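Local coordinates for protein NeuRonal IgCAM-5 (Caenorhabditis elegans, PDB 6ON6) that probably acts as a neuronal cell-surface adhesion receptor of the immunoglobulin superfamily, forming homodimers through its first immunoglobulin domain, at residues 4-16 against 26-40. Residues are numbered along the deposited sequence; the frame is centred on the assembly and turned at random.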
ATOM      1  N   ALA A   4       8.536  22.598   8.933  1.00 50.14           N
ATOM      2  CA  ALA A   4       8.130  22.302   7.566  1.00 46.38           C
ATOM      3  C   ALA A   4       7.574  20.902   7.497  1.00 41.10           C
ATOM      4  O   ALA A   4       8.111  19.997   8.133  1.00 46.42           O
ATOM      5  CB  ALA A   4       9.303  22.427   6.621  1.00 49.11           C
ATOM      6  N   PRO A   5       6.501  20.733   6.729  1.00 41.94           N
ATOM      7  CA  PRO A   5       5.967  19.402   6.468  1.00 44.97           C
ATOM      8  C   PRO A   5       6.851  18.681   5.467  1.00 40.57           C
ATOM      9  O   PRO A   5       7.659  19.312   4.776  1.00 41.80           O
ATOM     10  CB  PRO A   5       4.592  19.710   5.853  1.00 44.29           C
ATOM     11  CG  PRO A   5       4.796  21.012   5.153  1.00 44.40           C
ATOM     12  CD  PRO A   5       5.737  21.783   6.029  1.00 46.65           C
ATOM     13  N   PRO A   6       6.750  17.361   5.356  1.00 39.00           N
ATOM     14  CA  PRO A   6       7.451  16.690   4.261  1.00 32.65           C
ATOM     15  C   PRO A   6       6.980  17.211   2.917  1.00 37.56           C
ATOM     16  O   PRO A   6       5.786  17.446   2.705  1.00 40.47           O
ATOM     17  CB  PRO A   6       7.054  15.215   4.436  1.00 37.20           C
ATOM     18  CG  PRO A   6       6.802  15.083   5.907  1.00 35.58           C
ATOM     19  CD  PRO A   6       6.236  16.427   6.365  1.00 38.87           C
ATOM     20  N   THR A   7       7.925  17.312   1.977  1.00 31.69           N
ATOM     21  CA  THR A   7       7.595  17.626   0.601  1.00 36.00           C
ATOM     22  C   THR A   7       8.422  16.707  -0.292  1.00 33.08           C
ATOM     23  O   THR A   7       9.480  16.212   0.096  1.00 35.37           O
ATOM     24  CB  THR A   7       7.849  19.127   0.288  1.00 39.39           C
ATOM     25  OG1 THR A   7       9.186  19.459   0.679  1.00 41.01           O
ATOM     26  CG2 THR A   7       6.825  20.023   1.009  1.00 39.66           C
ATOM     27  N   ILE A   8       7.967  16.544  -1.512  1.00 34.95           N
ATOM     28  CA  ILE A   8       8.678  15.684  -2.447  1.00 33.82           C
ATOM     29  C   ILE A   8       9.373  16.558  -3.480  1.00 33.67           C
ATOM     30  O   ILE A   8       8.724  17.356  -4.177  1.00 34.48           O
ATOM     31  CB  ILE A   8       7.754  14.635  -3.069  1.00 36.75           C
ATOM     32  CG1 ILE A   8       7.314  13.631  -1.989  1.00 37.93           C
ATOM     33  CG2 ILE A   8       8.479  13.926  -4.172  1.00 34.86           C
ATOM     34  CD1 ILE A   8       6.189  12.687  -2.408  1.00 40.90           C
ATOM     35  N   GLN A   9      10.702  16.477  -3.507  1.00 31.46           N
ATOM     36  CA  GLN A   9      11.487  17.347  -4.362  1.00 30.44           C
ATOM     37  C   GLN A   9      11.290  16.949  -5.805  1.00 31.87           C
ATOM     38  O   GLN A   9      11.205  15.754  -6.114  1.00 35.59           O
ATOM     39  CB  GLN A   9      12.947  17.150  -4.015  1.00 33.49           C
ATOM     40  CG  GLN A   9      13.894  17.890  -4.935  1.00 32.87           C
ATOM     41  CD  GLN A   9      15.243  18.016  -4.311  1.00 35.59           C
ATOM     42  OE1 GLN A   9      15.357  18.356  -3.142  1.00 36.39           O
ATOM     43  NE2 GLN A   9      16.271  17.667  -5.052  1.00 42.04           N
ATOM     44  N   GLN A  10      11.260  17.854  -6.669  1.00 30.51           N
ATOM     45  CA  GLN A  10      11.079  17.506  -8.060  1.00 31.51           C
ATOM     46  C   GLN A  10      12.354  17.719  -8.859  1.00 29.31           C
ATOM     47  O   GLN A  10      13.054  18.710  -8.646  1.00 31.72           O
ATOM     48  CB  GLN A  10       9.950  18.319  -8.686  1.00 38.08           C
ATOM     49  CG  GLN A  10       8.587  17.943  -8.152  1.00 42.51           C
ATOM     50  CD  GLN A  10       8.204  16.475  -8.425  1.00 44.94           C
ATOM     51  OE1 GLN A  10       8.686  15.845  -9.376  1.00 43.95           O
ATOM     52  NE2 GLN A  10       7.332  15.924  -7.578  1.00 47.98           N
ATOM     53  N   PRO A  11      12.679  16.838  -9.816  1.00 30.88           N
ATOM     54  CA  PRO A  11      11.879  15.694 -10.252  1.00 30.84           C
ATOM     55  C   PRO A  11      11.992  14.492  -9.316  1.00 30.52           C
ATOM     56  O   PRO A  11      13.082  14.144  -8.865  1.00 35.69           O
ATOM     57  CB  PRO A  11      12.512  15.333 -11.596  1.00 33.74           C
ATOM     58  CG  PRO A  11      13.917  15.747 -11.472  1.00 35.42           C
ATOM     59  CD  PRO A  11      13.886  16.996 -10.632  1.00 33.67           C
ATOM     60  N   SER A  12      10.847  13.893  -9.011  1.00 28.11           N
ATOM     61  CA  SER A  12      10.731  12.621  -8.306  1.00 27.07           C
ATOM     62  C   SER A  12       9.712  11.786  -9.065  1.00 23.67           C
ATOM     63  O   SER A  12       8.813  12.329  -9.698  1.00 26.52           O
ATOM     64  CB  SER A  12      10.249  12.731  -6.838  1.00 26.85           C
ATOM     65  OG  SER A  12      11.301  13.079  -5.929  1.00 29.25           O
ATOM     66  N   MET A  13       9.874  10.451  -9.037  1.00 23.23           N
ATOM     67  CA  MET A  13       8.900   9.540  -9.653  1.00 22.45           C
ATOM     68  C   MET A  13       8.647   9.928 -11.111  1.00 25.66           C
ATOM     69  O   MET A  13       7.508  10.033 -11.573  1.00 29.08           O
ATOM     70  CB  MET A  13       7.621   9.457  -8.838  1.00 24.13           C
ATOM     71  CG  MET A  13       7.851   9.101  -7.372  1.00 24.77           C
ATOM     72  SD  MET A  13       8.676   7.504  -7.169  1.00 25.45           S
ATOM     73  CE  MET A  13       7.452   6.357  -7.730  1.00 28.29           C
ATOM     74  N   SER A  14       9.749  10.142 -11.834  1.00 23.32           N
ATOM     75  CA  SER A  14       9.678  10.428 -13.255  1.00 24.45           C
ATOM     76  C   SER A  14       9.189   9.215 -14.038  1.00 21.89           C
ATOM     77  O   SER A  14       9.568   8.061 -13.769  1.00 25.24           O
ATOM     78  CB  SER A  14      11.064  10.803 -13.749  1.00 27.31           C
ATOM     79  OG  SER A  14      11.463  12.036 -13.130  1.00 29.12           O
ATOM     80  N   SER A  15       8.323   9.459 -15.007  1.00 24.62           N
ATOM     81  CA  SER A  15       7.916   8.377 -15.887  1.00 24.69           C
ATOM     82  C   SER A  15       9.109   7.807 -16.646  1.00 22.46           C
ATOM     83  O   SER A  15      10.135   8.467 -16.847  1.00 23.81           O
ATOM     84  CB  SER A  15       6.861   8.837 -16.865  1.00 27.15           C
ATOM     85  OG  SER A  15       5.691   9.159 -16.137  1.00 29.29           O
ATOM     86  N   ALA A  16       8.988   6.532 -17.027  1.00 21.99           N
ATOM     87  CA  ALA A  16      10.087   5.814 -17.652  1.00 22.41           C
ATOM     88  C   ALA A  16       9.535   4.850 -18.693  1.00 22.48           C
ATOM     89  O   ALA A  16       8.354   4.507 -18.675  1.00 24.60           O
ATOM     90  CB  ALA A  16      10.861   5.004 -16.622  1.00 21.22           C
ATOM     91  N   PHE A  26      12.603   4.107  -9.903  1.00 21.19           N
ATOM     92  CA  PHE A  26      11.780   5.275  -9.540  1.00 21.13           C
ATOM     93  C   PHE A  26      12.389   5.842  -8.276  1.00 20.48           C
ATOM     94  O   PHE A  26      12.589   5.133  -7.293  1.00 24.09           O
ATOM     95  CB  PHE A  26      10.302   4.864  -9.315  1.00 24.81           C
ATOM     96  CG  PHE A  26       9.566   4.556 -10.593  1.00 23.14           C
ATOM     97  CD1 PHE A  26       9.026   5.593 -11.343  1.00 23.97           C
ATOM     98  CD2 PHE A  26       9.412   3.254 -11.058  1.00 22.92           C
ATOM     99  CE1 PHE A  26       8.365   5.352 -12.514  1.00 24.77           C
ATOM    100  CE2 PHE A  26       8.769   3.027 -12.239  1.00 26.45           C
ATOM    101  CZ  PHE A  26       8.219   4.055 -12.966  1.00 26.79           C
ATOM    102  N   THR A  27      12.682   7.144  -8.290  1.00 20.86           N
ATOM    103  CA  THR A  27      13.293   7.798  -7.125  1.00 22.96           C
ATOM    104  C   THR A  27      12.342   8.814  -6.495  1.00 23.20           C
ATOM    105  O   THR A  27      11.770   9.665  -7.192  1.00 24.88           O
ATOM    106  CB  THR A  27      14.610   8.488  -7.505  1.00 23.48           C
ATOM    107  OG1 THR A  27      15.495   7.528  -8.089  1.00 25.40           O
ATOM    108  CG2 THR A  27      15.289   9.155  -6.251  1.00 27.49           C
ATOM    109  N   CYS A  28      12.154   8.699  -5.193  1.00 23.50           N
ATOM    110  CA  CYS A  28      11.355   9.639  -4.416  1.00 24.92           C
ATOM    111  C   CYS A  28      12.302  10.382  -3.483  1.00 23.99           C
ATOM    112  O   CYS A  28      12.889   9.774  -2.578  1.00 27.81           O
ATOM    113  CB  CYS A  28      10.356   8.841  -3.604  1.00 28.13           C
ATOM    114  SG  CYS A  28       9.126   9.794  -2.728  1.00 31.88           S
ATOM    115  N   ILE A  29      12.443  11.688  -3.684  1.00 24.49           N
ATOM    116  CA  ILE A  29      13.356  12.489  -2.879  1.00 25.02           C
ATOM    117  C   ILE A  29      12.506  13.315  -1.926  1.00 29.16           C
ATOM    118  O   ILE A  29      11.622  14.061  -2.359  1.00 31.20           O
ATOM    119  CB  ILE A  29      14.233  13.392  -3.760  1.00 28.21           C
ATOM    120  CG1 ILE A  29      15.042  12.519  -4.751  1.00 32.72           C
ATOM    121  CG2 ILE A  29      15.148  14.256  -2.862  1.00 30.91           C
ATOM    122  CD1 ILE A  29      15.897  13.271  -5.770  1.00 39.68           C
ATOM    123  N   VAL A  30      12.663  13.073  -0.640  1.00 30.42           N
ATOM    124  CA  VAL A  30      11.756  13.660   0.323  1.00 30.94           C
ATOM    125  C   VAL A  30      12.532  14.652   1.152  1.00 28.13           C
ATOM    126  O   VAL A  30      13.515  14.284   1.809  1.00 33.82           O
ATOM    127  CB  VAL A  30      11.098  12.615   1.223  1.00 33.85           C
ATOM    128  CG1 VAL A  30      10.058  13.358   2.079  1.00 39.41           C
ATOM    129  CG2 VAL A  30      10.492  11.467   0.409  1.00 34.27           C
ATOM    130  N   ASN A  31      12.069  15.909   1.145  1.00 32.56           N
ATOM    131  CA  ASN A  31      12.601  16.957   2.002  1.00 32.42           C
ATOM    132  C   ASN A  31      11.742  17.011   3.254  1.00 34.90           C
ATOM    133  O   ASN A  31      10.514  16.854   3.189  1.00 38.22           O
ATOM    134  CB  ASN A  31      12.598  18.307   1.277  1.00 32.38           C
ATOM    135  CG  ASN A  31      13.602  18.338   0.145  1.00 29.65           C
ATOM    136  OD1 ASN A  31      14.636  17.668   0.215  1.00 37.19           O
ATOM    137  ND2 ASN A  31      13.275  19.040  -0.929  1.00 33.33           N
ATOM    138  N   ASP A  32      12.407  17.227   4.397  1.00 35.50           N
ATOM    139  CA  ASP A  32      11.730  17.405   5.686  1.00 37.32           C
ATOM    140  C   ASP A  32      10.850  16.207   6.069  1.00 36.81           C
ATOM    141  O   ASP A  32       9.720  16.355   6.534  1.00 41.02           O
ATOM    142  CB  ASP A  32      10.963  18.731   5.720  1.00 36.73           C
ATOM    143  CG  ASP A  32      11.874  19.918   5.443  1.00 39.30           C
ATOM    144  OD1 ASP A  32      12.879  20.067   6.166  1.00 41.69           O
ATOM    145  OD2 ASP A  32      11.608  20.654   4.473  1.00 40.19           O
ATOM    146  N   LEU A  33      11.359  14.990   5.824  1.00 37.10           N
ATOM    147  CA  LEU A  33      10.578  13.793   6.136  1.00 36.49           C
ATOM    148  C   LEU A  33      10.313  13.665   7.633  1.00 35.75           C
ATOM    149  O   LEU A  33       9.220  13.254   8.040  1.00 42.35           O
ATOM    150  CB  LEU A  33      11.286  12.539   5.606  1.00 36.82           C
ATOM    151  CG  LEU A  33      10.518  11.247   5.869  1.00 35.80           C
ATOM    152  CD1 LEU A  33       9.250  11.208   5.033  1.00 31.48           C
ATOM    153  CD2 LEU A  33      11.397  10.040   5.581  1.00 36.82           C
ATOM    154  N   GLY A  34      11.279  14.059   8.468  1.00 40.80           N
ATOM    155  CA  GLY A  34      11.130  13.827   9.896  1.00 39.80           C
ATOM    156  C   GLY A  34      10.866  12.365  10.213  1.00 44.35           C
ATOM    157  O   GLY A  34      11.518  11.455   9.693  1.00 45.72           O
ATOM    158  N   SER A  35       9.887  12.128  11.080  1.00 44.49           N
ATOM    159  CA  SER A  35       9.539  10.789  11.528  1.00 41.54           C
ATOM    160  C   SER A  35       8.472  10.152  10.665  1.00 37.41           C
ATOM    161  O   SER A  35       7.929   9.105  11.034  1.00 42.13           O
ATOM    162  CB  SER A  35       9.021  10.858  12.952  1.00 43.24           C
ATOM    163  OG  SER A  35       7.924  11.750  12.987  1.00 48.16           O
ATOM    164  N   HIS A  36       8.154  10.755   9.531  1.00 39.20           N
ATOM    165  CA  HIS A  36       7.126  10.188   8.690  1.00 39.33           C
ATOM    166  C   HIS A  36       7.639   8.964   7.937  1.00 38.25           C
ATOM    167  O   HIS A  36       8.844   8.737   7.802  1.00 37.69           O
ATOM    168  CB  HIS A  36       6.582  11.246   7.747  1.00 40.91           C
ATOM    169  CG  HIS A  36       5.707  12.246   8.427  1.00 39.62           C
ATOM    170  ND1 HIS A  36       6.183  13.440   8.930  1.00 46.25           N
ATOM    171  CD2 HIS A  36       4.382  12.223   8.699  1.00 41.92           C
ATOM    172  CE1 HIS A  36       5.183  14.108   9.472  1.00 47.53           C
ATOM    173  NE2 HIS A  36       4.080  13.398   9.341  1.00 45.62           N
ATOM    174  N   MET A  37       6.697   8.149   7.486  1.00 37.19           N
ATOM    175  CA  MET A  37       6.983   6.899   6.784  1.00 35.47           C
ATOM    176  C   MET A  37       6.746   7.060   5.291  1.00 35.76           C
ATOM    177  O   MET A  37       5.776   7.703   4.878  1.00 36.36           O
ATOM    178  CB  MET A  37       6.041   5.813   7.301  1.00 37.07           C
ATOM    179  CG  MET A  37       6.268   5.447   8.736  1.00 38.19           C
ATOM    180  SD  MET A  37       7.754   4.456   8.923  1.00 43.64           S
ATOM    181  CE  MET A  37       8.926   5.673   9.493  1.00 47.52           C
ATOM    182  N   VAL A  38       7.582   6.385   4.491  1.00 32.79           N
ATOM    183  CA  VAL A  38       7.490   6.371   3.031  1.00 32.00           C
ATOM    184  C   VAL A  38       7.043   4.982   2.593  1.00 29.81           C
ATOM    185  O   VAL A  38       7.614   3.972   3.029  1.00 29.79           O
ATOM    186  CB  VAL A  38       8.850   6.668   2.378  1.00 30.49           C
ATOM    187  CG1 VAL A  38       8.764   6.590   0.873  1.00 35.01           C
ATOM    188  CG2 VAL A  38       9.333   8.056   2.755  1.00 30.83           C
ATOM    189  N   ALA A  39       6.058   4.934   1.706  1.00 27.03           N
ATOM    190  CA  ALA A  39       5.619   3.661   1.132  1.00 24.90           C
ATOM    191  C   ALA A  39       5.603   3.787  -0.383  1.00 24.12           C
ATOM    192  O   ALA A  39       5.258   4.833  -0.915  1.00 27.15           O
ATOM    193  CB  ALA A  39       4.226   3.262   1.658  1.00 27.57           C
ATOM    194  N   PHE A  40       5.983   2.725  -1.092  1.00 25.70           N
ATOM    195  CA  PHE A  40       5.842   2.681  -2.547  1.00 23.08           C
ATOM    196  C   PHE A  40       4.717   1.722  -2.896  1.00 23.59           C
ATOM    197  O   PHE A  40       4.626   0.636  -2.322  1.00 24.77           O
ATOM    198  CB  PHE A  40       7.105   2.166  -3.238  1.00 24.36           C
ATOM    199  CG  PHE A  40       8.188   3.193  -3.333  1.00 22.95           C
ATOM    200  CD1 PHE A  40       8.417   3.894  -4.507  1.00 25.77           C
ATOM    201  CD2 PHE A  40       9.002   3.446  -2.252  1.00 29.75           C
ATOM    202  CE1 PHE A  40       9.428   4.863  -4.585  1.00 27.66           C
ATOM    203  CE2 PHE A  40      10.009   4.412  -2.334  1.00 28.34           C
ATOM    204  CZ  PHE A  40      10.240   5.063  -3.521  1.00 27.53           C
TER
HETATM  205  O   HOH W   1       9.373  20.551   3.026  1.00 34.49           O
HETATM  206  O   HOH W   2      10.595  20.540  -1.343  1.00 25.85           O
HETATM  207  O   HOH W   3      12.161   8.780 -10.588  1.00 24.82           O
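Strand 7-8 and strand 24-31 pair antiparallel at one edge of an immunoglobulin domain, as the A and B strands of this fold do. Thr7 and Asn31 form a hydrogen-bonded pair, with Thr7 N to Asn31 O at 2.9 Å. Gln9 N then bonds to Ile29 O at 2.8 Å. Beyond this the chain loops away through Gln10 and the cis peptide before Pro11, and Ser12 spans the break. Its OG lies beside the backbone N, anti to the carbonyl carbon (chi1 -81°). There Ser12 OG accepts from Ile29 N at 2.9 Å and donates to Gln9 O at 2.7 Å. An alanine here would lose both bonds and would probably leave Ile29 N without its partner and the loop less firmly held. Beyond it, Met13 N makes one more backbone bond, to Thr27 O at 2.8 Å.

On the face with Thr7, Asn31 ND2 gives a hydrogen to Gln9 OE1 at 3.1 Å, on a lone pair of Gln9 OE1 and in the plane of the Gln9 carbonyl. The two amide planes are turned 49° apart. One water links Thr7 OG1 to Asn31 ND2, and another joins Thr7 OG1, Pro5 O and Asp32 OD2.

Met13 is bent at chi2 and chi3, and its end turns inward. Met13 CE meets Phe26 CB at 3.6 Å. Met13 SD lies 3.8 Å from Phe40 CE1, an oblique Met-aromatic contact. Ile8 CD1 packs near Cys28 SG, which is disulfide-bonded to Cys93 across the sandwich. Strand 75-80 flanks strand 24-31 on its other side, while Ile8 and Met13 reach Ser103 of strand 101-110 in the opposing sheet.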